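Local coordinates for protein putative O-GlcNAcase nagJ (Clostridium perfringens, PDB 6PV5) that probably hydrolyses terminal N-acetylhexosamine residues from glycans, as a family 84 glycoside hydrolase whose catalytic barrel and flanking domains make up this piece of a longer protein, at residues Y220-K225 against V258-A263; E204-I209 against M246-K251; R189-G194 against Y215-Y220. All coordinates share one frame; numbering follows the deposited sequence.

Contact 1 of 3, residues Y220-K225 against V258-A263; sequences YIYAPK and VDFVFA
Y220 and Y222 of one strand and F260 and F262 of its neighbour form an aromatic cluster, the apolar centre of this contact, on the sheet face that looks toward the surrounding helices. F260 touches both tyrosines: its CZ sits 3.5 Å from Y222 CB, while its CE2 comes up to the edge of the Y220 ring, 3.9 Å from Y220 CE2. The Y222 and F260 rings are near parallel, planes 28° apart, but slid so far that they barely overlap. F262 follows on along the strand and meets Y222 CD2 with its CE1 at 3.8 Å. All four rings have CG anti to the backbone N (chi1 -177° in Y222), which tips them the same way. M246 and L249 of helix 243-255 cover F260 from outside. On the other face, I221 CG1 packs on V261 CB at 4.0 Å. Four backbone hydrogen bonds join the strands in parallel register, Y220 with F260, I221 with V261 and Y222 with F262; the straightest run from Y220 N to D259 O (2.8 Å) and from V261 N to Y220 O (2.9 Å), both at 172°. At the polar end of the cluster, the Y222 hydroxyl is hydrogen-bonded to D227 and R245. Strands 219-222 and 259-264, joined through helix 243-255, form a beta-alpha-beta unit of the catalytic (beta/alpha)8 TIM barrel.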
loop_
_atom_site.group_PDB
_atom_site.type_symbol
_atom_site.label_atom_id
_atom_site.label_comp_id
_atom_site.label_asym_id
_atom_site.label_seq_id
_atom_site.Cartn_x
_atom_site.Cartn_y
_atom_site.Cartn_z
ATOM N N TYR A 220 -0.576 -4.798 9.889
ATOM C CA TYR A 220 -0.872 -3.408 10.148
ATOM C C TYR A 220 -0.038 -2.953 11.331
ATOM O O TYR A 220 -0.196 -3.465 12.435
ATOM C CB TYR A 220 -2.377 -3.243 10.402
ATOM C CG TYR A 220 -2.785 -1.932 11.020
ATOM C CD1 TYR A 220 -2.556 -0.728 10.365
ATOM C CD2 TYR A 220 -3.410 -1.891 12.257
ATOM C CE1 TYR A 220 -2.914 0.480 10.937
ATOM C CE2 TYR A 220 -3.791 -0.690 12.837
ATOM C CZ TYR A 220 -3.546 0.499 12.172
ATOM O OH TYR A 220 -3.922 1.690 12.732
ATOM N N ILE A 221 0.843 -1.975 11.098
ATOM C CA ILE A 221 1.681 -1.474 12.170
ATOM C C ILE A 221 1.010 -0.278 12.828
ATOM O O ILE A 221 0.924 0.821 12.271
ATOM C CB ILE A 221 3.130 -1.198 11.703
ATOM C CG1 ILE A 221 3.738 -2.420 11.013
ATOM C CG2 ILE A 221 3.984 -0.742 12.872
ATOM C CD1 ILE A 221 5.132 -2.193 10.488
ATOM N N TYR A 222 0.537 -0.510 14.052
ATOM C CA TYR A 222 -0.131 0.512 14.832
ATOM C C TYR A 222 0.900 1.435 15.465
ATOM O O TYR A 222 1.465 1.142 16.522
ATOM C CB TYR A 222 -1.082 -0.150 15.829
ATOM C CG TYR A 222 -1.898 0.814 16.646
ATOM C CD1 TYR A 222 -3.082 1.350 16.151
ATOM C CD2 TYR A 222 -1.492 1.189 17.916
ATOM C CE1 TYR A 222 -3.835 2.245 16.901
ATOM C CE2 TYR A 222 -2.236 2.079 18.677
ATOM C CZ TYR A 222 -3.424 2.588 18.177
ATOM O OH TYR A 222 -4.150 3.474 18.930
ATOM N N ALA A 223 1.150 2.572 14.815
ATOM C CA ALA A 223 2.199 3.466 15.290
ATOM C C ALA A 223 1.738 4.927 15.311
ATOM O O ALA A 223 2.507 5.820 14.979
ATOM C CB ALA A 223 3.447 3.258 14.456
ATOM N N PRO A 224 0.508 5.249 15.784
ATOM C CA PRO A 224 -0.038 6.593 15.616
ATOM C C PRO A 224 0.730 7.580 16.482
ATOM O O PRO A 224 0.775 7.430 17.707
ATOM C CB PRO A 224 -1.495 6.498 16.100
ATOM C CG PRO A 224 -1.752 5.016 16.333
ATOM C CD PRO A 224 -0.394 4.380 16.561
ATOM N N LYS A 225 1.286 8.607 15.823
ATOM C CA LYS A 225 2.166 9.581 16.450
ATOM C C LYS A 225 1.472 10.280 17.612
ATOM O O LYS A 225 2.137 10.671 18.565
ATOM C CB LYS A 225 2.720 10.583 15.432
ATOM C CG LYS A 225 3.989 10.097 14.742
ATOM C CD LYS A 225 4.282 10.743 13.416
ATOM C CE LYS A 225 5.307 9.964 12.615
ATOM N NZ LYS A 225 6.651 10.013 13.238
ATOM N N VAL A 258 -4.369 -10.535 9.392
ATOM C CA VAL A 258 -3.521 -9.362 9.404
ATOM C C VAL A 258 -2.883 -9.281 10.778
ATOM O O VAL A 258 -3.594 -9.164 11.767
ATOM C CB VAL A 258 -4.315 -8.072 9.098
ATOM C CG1 VAL A 258 -3.477 -6.833 9.334
ATOM C CG2 VAL A 258 -4.908 -8.071 7.697
ATOM N N ASP A 259 -1.547 -9.328 10.822
ATOM C CA ASP A 259 -0.839 -9.140 12.079
ATOM C C ASP A 259 -1.012 -7.712 12.568
ATOM O O ASP A 259 -0.582 -6.764 11.907
ATOM C CB ASP A 259 0.664 -9.431 11.975
ATOM C CG ASP A 259 0.956 -10.898 11.744
ATOM O OD1 ASP A 259 0.262 -11.733 12.368
ATOM O OD2 ASP A 259 1.866 -11.194 10.945
ATOM N N PHE A 260 -1.630 -7.586 13.746
ATOM C CA PHE A 260 -1.644 -6.324 14.443
ATOM C C PHE A 260 -0.298 -6.182 15.135
ATOM O O PHE A 260 -0.004 -6.917 16.081
ATOM C CB PHE A 260 -2.793 -6.259 15.455
ATOM C CG PHE A 260 -2.966 -4.904 16.085
ATOM C CD1 PHE A 260 -2.234 -4.533 17.193
ATOM C CD2 PHE A 260 -3.889 -4.004 15.581
ATOM C CE1 PHE A 260 -2.409 -3.288 17.775
ATOM C CE2 PHE A 260 -4.055 -2.753 16.150
ATOM C CZ PHE A 260 -3.330 -2.401 17.259
ATOM N N VAL A 261 0.502 -5.227 14.653
ATOM C CA VAL A 261 1.817 -4.963 15.216
ATOM C C VAL A 261 1.726 -3.721 16.094
ATOM O O VAL A 261 1.405 -2.636 15.610
ATOM C CB VAL A 261 2.886 -4.810 14.111
ATOM C CG1 VAL A 261 4.275 -4.627 14.698
ATOM C CG2 VAL A 261 2.865 -5.980 13.136
ATOM N N PHE A 262 2.030 -3.866 17.382
ATOM C CA PHE A 262 2.035 -2.702 18.248
ATOM C C PHE A 262 3.437 -2.115 18.332
ATOM O O PHE A 262 4.386 -2.810 18.715
ATOM C CB PHE A 262 1.519 -3.046 19.650
ATOM C CG PHE A 262 1.294 -1.816 20.492
ATOM C CD1 PHE A 262 0.038 -1.224 20.559
ATOM C CD2 PHE A 262 2.341 -1.207 21.152
ATOM C CE1 PHE A 262 -0.176 -0.073 21.300
ATOM C CE2 PHE A 262 2.121 -0.066 21.913
ATOM C CZ PHE A 262 0.866 0.510 21.975
ATOM N N ALA A 263 3.542 -0.809 18.042
ATOM C CA ALA A 263 4.819 -0.117 18.032
ATOM C C ALA A 263 4.970 0.717 19.296
ATOM O O ALA A 263 4.044 1.427 19.684
ATOM C CB ALA A 263 4.958 0.745 16.789
#

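Contact 2 of 3, residues E204-I209 against M246-K251; sequences ERLDQI and MKELIK
Helix segments 204-209 and 246-251 run side by side in nearly the same direction, their axes 10° apart and 10.0 Å from each other at closest approach. They belong to successive outer helices of the TIM barrel, 202-214 and 243-255, with strand 219-222 between them in the chain. The closest backbone pair is L206 with L249. L249 carries the inner part of the contact: its CD2 methyl lies 3.7 Å from R205 CB and 3.9 Å from I209 CD1, and so enters between two side chains one helical turn apart. Its CG is anti to the carbonyl carbon (chi1 -75°), and chi2 near 180° extends CD1, so it is the other branch, CD2, that turns toward helix 202-214. The L249 side chain crosses those of I209 and L206 at about a right angle, meeting L206 CD2 with its CD2 at 4.0 Å. R205 meets L249 chiefly through its CB; its extended chain carries the guanidinium on toward E193, with which NE forms a salt bridge, and it also packs against Y220 and Y222 of the barrel wall. I209 likewise reaches Y220, so the inner side of the interface rests on the strands. On the outer side the exposed E248 stretches its chain across L206, and the leucine methyl CD1 meets the carboxylate carbon, E248 CD, at 3.7 Å.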
loop_
_atom_site.group_PDB
_atom_site.type_symbol
_atom_site.label_atom_id
_atom_site.label_comp_id
_atom_site.label_asym_id
_atom_site.label_seq_id
_atom_site.Cartn_x
_atom_site.Cartn_y
_atom_site.Cartn_z
ATOM N N GLU A 204 -12.108 4.100 10.119
ATOM C CA GLU A 204 -11.123 4.051 9.033
ATOM C C GLU A 204 -10.166 2.870 9.238
ATOM O O GLU A 204 -9.949 2.061 8.339
ATOM C CB GLU A 204 -10.409 5.400 8.914
ATOM C CG GLU A 204 -11.328 6.500 8.407
ATOM C CD GLU A 204 -10.764 7.908 8.401
ATOM O OE1 GLU A 204 -10.015 8.283 9.342
ATOM O OE2 GLU A 204 -11.068 8.639 7.433
ATOM N N ARG A 205 -9.644 2.739 10.456
ATOM C CA ARG A 205 -8.733 1.653 10.796
ATOM C C ARG A 205 -9.331 0.290 10.489
ATOM O O ARG A 205 -8.694 -0.516 9.800
ATOM C CB ARG A 205 -8.299 1.797 12.245
ATOM C CG ARG A 205 -7.299 2.923 12.407
ATOM C CD ARG A 205 -7.035 3.096 13.872
ATOM N NE ARG A 205 -6.042 4.132 13.991
ATOM C CZ ARG A 205 -5.895 4.876 15.074
ATOM N NH1 ARG A 205 -4.955 5.803 15.088
ATOM N NH2 ARG A 205 -6.677 4.680 16.136
ATOM N N LEU A 206 -10.585 0.080 10.926
ATOM C CA LEU A 206 -11.256 -1.188 10.714
ATOM C C LEU A 206 -11.471 -1.388 9.226
ATOM O O LEU A 206 -11.331 -2.496 8.699
ATOM C CB LEU A 206 -12.601 -1.189 11.447
ATOM C CG LEU A 206 -12.518 -1.254 12.973
ATOM C CD1 LEU A 206 -13.897 -1.048 13.606
ATOM C CD2 LEU A 206 -11.914 -2.576 13.428
ATOM N N ASP A 207 -11.856 -0.292 8.566
ATOM C CA ASP A 207 -12.071 -0.343 7.131
ATOM C C ASP A 207 -10.748 -0.694 6.447
ATOM O O ASP A 207 -10.703 -1.549 5.580
ATOM C CB ASP A 207 -12.670 0.981 6.650
ATOM C CG ASP A 207 -12.780 1.041 5.143
ATOM O OD1 ASP A 207 -13.560 0.255 4.585
ATOM O OD2 ASP A 207 -12.046 1.844 4.544
ATOM N N GLN A 208 -9.648 -0.063 6.871
ATOM C CA GLN A 208 -8.347 -0.381 6.283
ATOM C C GLN A 208 -7.982 -1.861 6.487
ATOM O O GLN A 208 -7.606 -2.560 5.538
ATOM C CB GLN A 208 -7.273 0.570 6.816
ATOM C CG GLN A 208 -7.399 1.968 6.235
ATOM C CD GLN A 208 -6.676 2.174 4.921
ATOM O OE1 GLN A 208 -5.772 1.414 4.550
ATOM N NE2 GLN A 208 -7.078 3.218 4.205
ATOM N N ILE A 209 -8.117 -2.355 7.723
ATOM C CA ILE A 209 -7.749 -3.734 8.023
ATOM C C ILE A 209 -8.481 -4.719 7.113
ATOM O O ILE A 209 -7.869 -5.661 6.610
ATOM C CB ILE A 209 -7.944 -4.060 9.514
ATOM C CG1 ILE A 209 -6.906 -3.336 10.372
ATOM C CG2 ILE A 209 -7.902 -5.570 9.738
ATOM C CD1 ILE A 209 -7.306 -3.203 11.822
ATOM N N MET A 246 -9.274 -1.167 21.279
ATOM C CA MET A 246 -8.088 -1.882 20.835
ATOM C C MET A 246 -8.422 -3.328 20.463
ATOM O O MET A 246 -7.940 -3.823 19.439
ATOM C CB MET A 246 -7.001 -1.806 21.912
ATOM C CG MET A 246 -6.407 -0.402 22.090
ATOM S SD MET A 246 -5.457 0.227 20.633
ATOM C CE MET A 246 -4.554 -1.264 20.214
ATOM N N LYS A 247 -9.314 -3.977 21.235
ATOM C CA LYS A 247 -9.654 -5.382 21.030
ATOM C C LYS A 247 -10.350 -5.563 19.688
ATOM O O LYS A 247 -10.138 -6.550 18.972
ATOM C CB LYS A 247 -10.577 -5.902 22.144
ATOM N N GLU A 248 -11.212 -4.600 19.369
ATOM C CA GLU A 248 -11.926 -4.626 18.106
ATOM C C GLU A 248 -10.913 -4.573 16.952
ATOM O O GLU A 248 -10.987 -5.374 16.019
ATOM C CB GLU A 248 -12.985 -3.523 18.114
ATOM C CG GLU A 248 -13.893 -3.567 16.902
ATOM C CD GLU A 248 -14.993 -2.521 16.872
ATOM O OE1 GLU A 248 -14.765 -1.390 17.384
ATOM O OE2 GLU A 248 -16.080 -2.838 16.328
ATOM N N LEU A 249 -9.926 -3.677 17.053
ATOM C CA LEU A 249 -8.841 -3.630 16.074
ATOM C C LEU A 249 -8.165 -4.999 15.977
ATOM O O LEU A 249 -8.113 -5.586 14.889
ATOM C CB LEU A 249 -7.833 -2.539 16.457
ATOM C CG LEU A 249 -8.267 -1.098 16.186
ATOM C CD1 LEU A 249 -7.214 -0.102 16.650
ATOM C CD2 LEU A 249 -8.579 -0.880 14.715
ATOM N N ILE A 250 -7.718 -5.525 17.133
ATOM C CA ILE A 250 -6.956 -6.771 17.162
ATOM C C ILE A 250 -7.811 -7.914 16.626
ATOM O O ILE A 250 -7.381 -8.655 15.735
ATOM C CB ILE A 250 -6.375 -7.028 18.566
ATOM C CG1 ILE A 250 -5.501 -5.852 19.007
ATOM C CG2 ILE A 250 -5.604 -8.339 18.614
ATOM C CD1 ILE A 250 -5.322 -5.730 20.514
ATOM N N LYS A 251 -9.066 -7.990 17.092
ATOM C CA LYS A 251 -9.960 -9.048 16.641
ATOM C C LYS A 251 -10.204 -8.932 15.136
ATOM O O LYS A 251 -10.148 -9.931 14.409
ATOM C CB LYS A 251 -11.258 -9.110 17.462
#

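Contact 3 of 3, residues R189-G194 against Y215-Y220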
loop_
_atom_site.group_PDB
_atom_site.type_symbol
_atom_site.label_atom_id
_atom_site.label_comp_id
_atom_site.label_asym_id
_atom_site.label_seq_id
_atom_site.Cartn_x
_atom_site.Cartn_y
_atom_site.Cartn_z
ATOM N N ARG A 189 4.029 -7.853 4.297
ATOM C CA ARG A 189 3.400 -6.882 3.409
ATOM C C ARG A 189 2.449 -6.040 4.255
ATOM O O ARG A 189 1.371 -6.502 4.589
ATOM C CB ARG A 189 2.646 -7.602 2.291
ATOM C CG ARG A 189 3.516 -8.544 1.474
ATOM C CD ARG A 189 2.758 -9.546 0.616
ATOM N NE ARG A 189 1.685 -10.193 1.371
ATOM C CZ ARG A 189 1.847 -11.218 2.211
ATOM N NH1 ARG A 189 3.054 -11.726 2.432
ATOM N NH2 ARG A 189 0.792 -11.727 2.830
ATOM N N ALA A 190 2.894 -4.840 4.657
ATOM C CA ALA A 190 2.247 -4.129 5.744
ATOM C C ALA A 190 1.864 -2.716 5.304
ATOM O O ALA A 190 2.356 -2.184 4.304
ATOM C CB ALA A 190 3.195 -4.042 6.916
ATOM N N VAL A 191 1.004 -2.107 6.117
ATOM C CA VAL A 191 0.787 -0.674 6.120
ATOM C C VAL A 191 1.127 -0.211 7.525
ATOM O O VAL A 191 0.744 -0.877 8.479
ATOM C CB VAL A 191 -0.670 -0.351 5.725
ATOM C CG1 VAL A 191 -1.009 1.131 5.822
ATOM C CG2 VAL A 191 -1.004 -0.893 4.348
ATOM N N VAL A 192 1.875 0.898 7.642
ATOM C CA VAL A 192 2.129 1.514 8.938
ATOM C C VAL A 192 1.318 2.804 9.005
ATOM O O VAL A 192 1.321 3.582 8.061
ATOM C CB VAL A 192 3.629 1.776 9.210
ATOM C CG1 VAL A 192 4.300 2.613 8.107
ATOM C CG2 VAL A 192 3.849 2.391 10.602
ATOM N N GLU A 193 0.615 3.023 10.118
ATOM C CA GLU A 193 0.079 4.344 10.403
ATOM C C GLU A 193 1.201 5.254 10.899
ATOM O O GLU A 193 1.307 5.540 12.087
ATOM C CB GLU A 193 -1.102 4.250 11.374
ATOM C CG GLU A 193 -1.917 5.537 11.429
ATOM C CD GLU A 193 -3.271 5.520 12.135
ATOM O OE1 GLU A 193 -3.645 6.565 12.670
ATOM O OE2 GLU A 193 -3.956 4.479 12.116
ATOM N N GLY A 194 2.026 5.753 9.975
ATOM C CA GLY A 194 3.201 6.494 10.392
ATOM C C GLY A 194 3.241 7.944 9.910
ATOM O O GLY A 194 4.299 8.552 9.939
ATOM N N TYR A 215 -6.768 -8.112 0.048
ATOM C CA TYR A 215 -5.751 -8.008 -0.987
ATOM C C TYR A 215 -4.421 -8.612 -0.527
ATOM O O TYR A 215 -3.377 -8.358 -1.132
ATOM C CB TYR A 215 -5.697 -6.570 -1.516
ATOM C CG TYR A 215 -6.985 -6.226 -2.219
ATOM C CD1 TYR A 215 -7.244 -6.750 -3.470
ATOM C CD2 TYR A 215 -7.968 -5.459 -1.607
ATOM C CE1 TYR A 215 -8.427 -6.480 -4.132
ATOM C CE2 TYR A 215 -9.169 -5.192 -2.253
ATOM C CZ TYR A 215 -9.395 -5.709 -3.519
ATOM O OH TYR A 215 -10.551 -5.494 -4.201
ATOM N N LYS A 216 -4.493 -9.406 0.551
ATOM C CA LYS A 216 -3.434 -10.308 0.980
ATOM C C LYS A 216 -2.254 -9.526 1.555
ATOM O O LYS A 216 -1.122 -10.000 1.493
ATOM C CB LYS A 216 -3.004 -11.257 -0.146
ATOM C CG LYS A 216 -4.116 -12.083 -0.790
ATOM C CD LYS A 216 -3.615 -13.036 -1.834
ATOM C CE LYS A 216 -4.720 -13.832 -2.494
ATOM N NZ LYS A 216 -5.173 -13.216 -3.765
ATOM N N MET A 217 -2.526 -8.356 2.146
ATOM C CA MET A 217 -1.536 -7.703 2.990
ATOM C C MET A 217 -1.708 -8.228 4.408
ATOM O O MET A 217 -2.816 -8.247 4.921
ATOM C CB MET A 217 -1.709 -6.185 3.016
ATOM C CG MET A 217 -1.792 -5.563 1.627
ATOM S SD MET A 217 -1.638 -3.745 1.691
ATOM C CE MET A 217 0.134 -3.572 1.905
ATOM N N ASN A 218 -0.592 -8.567 5.063
ATOM C CA ASN A 218 -0.653 -9.453 6.212
ATOM C C ASN A 218 -0.258 -8.720 7.482
ATOM O O ASN A 218 -0.096 -9.362 8.507
ATOM C CB ASN A 218 0.177 -10.729 5.992
ATOM C CG ASN A 218 1.675 -10.501 5.871
ATOM O OD1 ASN A 218 2.158 -9.366 5.911
ATOM N ND2 ASN A 218 2.432 -11.582 5.741
ATOM N N ALA A 219 -0.075 -7.390 7.435
ATOM C CA ALA A 219 0.238 -6.714 8.682
ATOM C C ALA A 219 -0.229 -5.262 8.691
ATOM O O ALA A 219 -0.202 -4.572 7.678
ATOM C CB ALA A 219 1.722 -6.790 8.963
ATOM N N TYR A 220 -0.576 -4.798 9.889
ATOM C CA TYR A 220 -0.872 -3.408 10.148
ATOM C C TYR A 220 -0.038 -2.953 11.331
ATOM O O TYR A 220 -0.196 -3.465 12.435
ATOM C CB TYR A 220 -2.377 -3.243 10.402
ATOM C CG TYR A 220 -2.785 -1.932 11.020
ATOM C CD1 TYR A 220 -2.556 -0.728 10.365
ATOM C CD2 TYR A 220 -3.410 -1.891 12.257
ATOM C CE1 TYR A 220 -2.914 0.480 10.937
ATOM C CE2 TYR A 220 -3.791 -0.690 12.837
ATOM C CZ TYR A 220 -3.546 0.499 12.172
ATOM O OH TYR A 220 -3.922 1.690 12.732
#
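The guanidinium of R189 has the amide of N218 over one face, with CG above it and the two planes turned 44° apart, and the carbonyl of K216 at its edge. There K216 O lies almost in the guanidinium plane and is gripped side-on by two nitrogens, R189 NE at 2.8 Å and R189 NH2 at 2.9 Å; NE comes almost straight down the carbonyl bond, whereas NH2 stands above the carbonyl plane. Strands 188-192 and 219-222 are the first two of the TIM barrel, joined by helix 202-214 in a beta-alpha-beta crossover, and this grip lies where the second strand is entered. The bend at chi3 (-47°) turns the guanidinium back toward K216. N218 also holds the R189 backbone: its OD1 accepts from R189 N at 2.9 Å, nearly straight at 174°, and its own N donates to R189 O. E130, outside the barrel, ties both, salt-bridged to R189 NH1 and hydrogen-bonded to N218 ND2. Further along, V191 N donates to A219 O at 3.2 Å, while the A190 and A219 methyls touch on one face of the sheet. On the other, M217 bends its thioether so that CE meets V191 CG2 at 3.8 Å. From the last bridge Y220 reaches E193, which also pairs with R205; Y220 OH donates to E193 OE2 at 2.9 Å, on its anti side, tilted out of the carboxylate plane.

Overall arrangement
The three contacts cover the start of one TIM barrel, strands 188-192, 219-222 and 259-264 with the two helices linking them. Contacts 3 and 1 follow in series and share Y220, so strand 219-222 is paired on both edges; I221 N probably bonds to V191 O at 2.8 Å and D259 N to N218 O at 2.7 Å. Contact 2 lies outside this wall, its centre about 10 Å from that of contact 1 and 12 Å from that of contact 3. Its R205 NE reaches E193 OE2 of contact 3 at 2.8 Å. Contact 1 comes nearest the predicted proton donor D305, yet the A223 side chain is still about 11 Å from that of D305.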